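Side-chain contact in beta-d-glucoside glucohydrolase (Hypocrea jecorina, PDB 3ZZ1), which probably hydrolyses terminal, non-reducing beta-D-glucosyl residues to release beta-D-glucose, as a family 3 beta-glucosidase of cellulose breakdown: residues A[355-360]-A[412-417]. Residues are numbered along the deposited sequence; the frame is centred on the assembly and turned at random.
Sequences AAIIGN and LSNTDN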
# COMPACT_ATOMS: atom_id res chain seq x y z
N ALA A 355 24.20 3.46 4.31
CA ALA A 355 22.79 3.48 4.71
C ALA A 355 22.58 3.57 6.23
O ALA A 355 21.44 3.66 6.70
CB ALA A 355 22.06 2.27 4.15
N ALA A 356 23.67 3.53 6.99
CA ALA A 356 23.62 3.71 8.44
C ALA A 356 23.46 5.18 8.85
O ALA A 356 22.88 5.47 9.90
CB ALA A 356 24.85 3.10 9.09
N ILE A 357 23.96 6.10 8.02
CA ILE A 357 24.00 7.52 8.38
C ILE A 357 23.08 8.44 7.56
O ILE A 357 22.53 8.04 6.54
CB ILE A 357 25.44 8.09 8.33
CG1 ILE A 357 26.01 8.02 6.91
CG2 ILE A 357 26.33 7.38 9.35
CD1 ILE A 357 27.14 9.01 6.63
N ILE A 358 22.95 9.68 8.02
CA ILE A 358 22.21 10.73 7.30
C ILE A 358 22.90 11.02 5.96
O ILE A 358 24.11 11.25 5.91
CB ILE A 358 22.11 12.04 8.14
CG1 ILE A 358 21.27 11.83 9.41
CG2 ILE A 358 21.58 13.20 7.30
CD1 ILE A 358 19.79 11.57 9.17
N GLY A 359 22.12 11.00 4.88
CA GLY A 359 22.60 11.36 3.55
C GLY A 359 21.65 12.33 2.88
O GLY A 359 20.80 12.94 3.54
N ASN A 360 21.77 12.47 1.56
CA ASN A 360 20.95 13.40 0.79
C ASN A 360 19.47 13.02 0.74
O ASN A 360 18.61 13.88 0.54
CB ASN A 360 21.51 13.56 -0.63
CG ASN A 360 22.76 14.42 -0.69
OD1 ASN A 360 22.97 15.31 0.14
ND2 ASN A 360 23.60 14.16 -1.68
N LEU A 412 32.40 3.15 13.53
CA LEU A 412 31.63 3.44 12.33
C LEU A 412 32.48 3.44 11.06
O LEU A 412 33.52 4.10 10.98
CB LEU A 412 30.92 4.79 12.47
CG LEU A 412 30.18 5.33 11.24
CD1 LEU A 412 28.97 4.46 10.90
CD2 LEU A 412 29.77 6.79 11.43
N SER A 413 32.03 2.67 10.07
CA SER A 413 32.51 2.78 8.70
C SER A 413 31.33 3.25 7.86
O SER A 413 30.49 2.44 7.44
CB SER A 413 33.04 1.44 8.21
OG SER A 413 33.57 1.57 6.90
N ASN A 414 31.27 4.55 7.61
CA ASN A 414 30.06 5.16 7.06
C ASN A 414 29.94 5.23 5.54
O ASN A 414 29.13 5.99 5.02
CB ASN A 414 29.82 6.55 7.70
CG ASN A 414 30.88 7.59 7.31
OD1 ASN A 414 30.93 8.66 7.91
ND2 ASN A 414 31.71 7.28 6.32
N THR A 415 30.76 4.45 4.84
CA THR A 415 30.64 4.30 3.39
C THR A 415 30.34 2.83 3.07
O THR A 415 30.14 2.02 3.98
CB THR A 415 31.92 4.74 2.62
OG1 THR A 415 32.97 3.80 2.86
CG2 THR A 415 32.36 6.14 3.02
N ASP A 416 30.33 2.50 1.78
CA ASP A 416 30.14 1.11 1.36
C ASP A 416 31.46 0.48 0.90
O ASP A 416 31.47 -0.52 0.18
CB ASP A 416 29.06 1.04 0.28
CG ASP A 416 27.71 1.56 0.78
OD1 ASP A 416 27.29 1.18 1.89
OD2 ASP A 416 27.09 2.36 0.05
N ASN A 417 32.57 1.07 1.33
CA ASN A 417 33.90 0.51 1.06
C ASN A 417 34.08 -0.80 1.81
O ASN A 417 33.95 -0.86 3.04
CB ASN A 417 35.00 1.52 1.42
CG ASN A 417 36.38 1.06 0.97
OD1 ASN A 417 36.91 0.06 1.48
ND2 ASN A 417 36.97 1.78 0.02
O HOH W 1 24.78 1.01 2.60
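Both arms of Ile357 rest against Asn414, and the CG2 arm alone also meets Leu412, a worked example of how one beta-branched residue can join a loop to the end of an edge strand, here 409-413, and the turn that follows it. Its CG1 sits between its own backbone N and carbonyl carbon (chi1 63°), turned toward Asn414, and the extended chi2 (157°) carries CD1 on to the methylene there, with CD1 to Asn414 CB at 3.8 Å. The other arm, CG2, shares that methylene, lying 3.9 Å from Asn414 CB; it also meets the CD2 branch of Leu412. These two methyls, Ile357 CG2 and Leu412 CD2, are 4.1 Å apart, and the side chains that bear them cross at about a right angle. Ile357 and Asn414 cross obliquely, and the amide takes a lesser part: Asn414 OD1 lies in van der Waals contact with Ile357 CD1 at 4.0 Å. An alanine in place of Ile357 would remove both arms and would probably leave the Asn414 methylene and the Leu412 CD2 methyl without this apolar partner across the contact, opening a gap between the loop and the end of the strand.

A polar link lies farther along the same two segments. One water accepts from Ala355 N at 3.0 Å and donates to Asp416 OD1 at 2.6 Å. Beyond it, Thr415 OG1 accepts from Asn417 N in an ST turn, and Asn417 caps the start of helix 418-425. The contact thus joins the loop after strand 348-352 to the adjacent edge strand within the family 3 C-terminal domain. Between the segments themselves it is van der Waals and water-mediated, while Asp416 OD2 to Ser354 and the strand pairing of Ser413 add direct hydrogen bonds next to it.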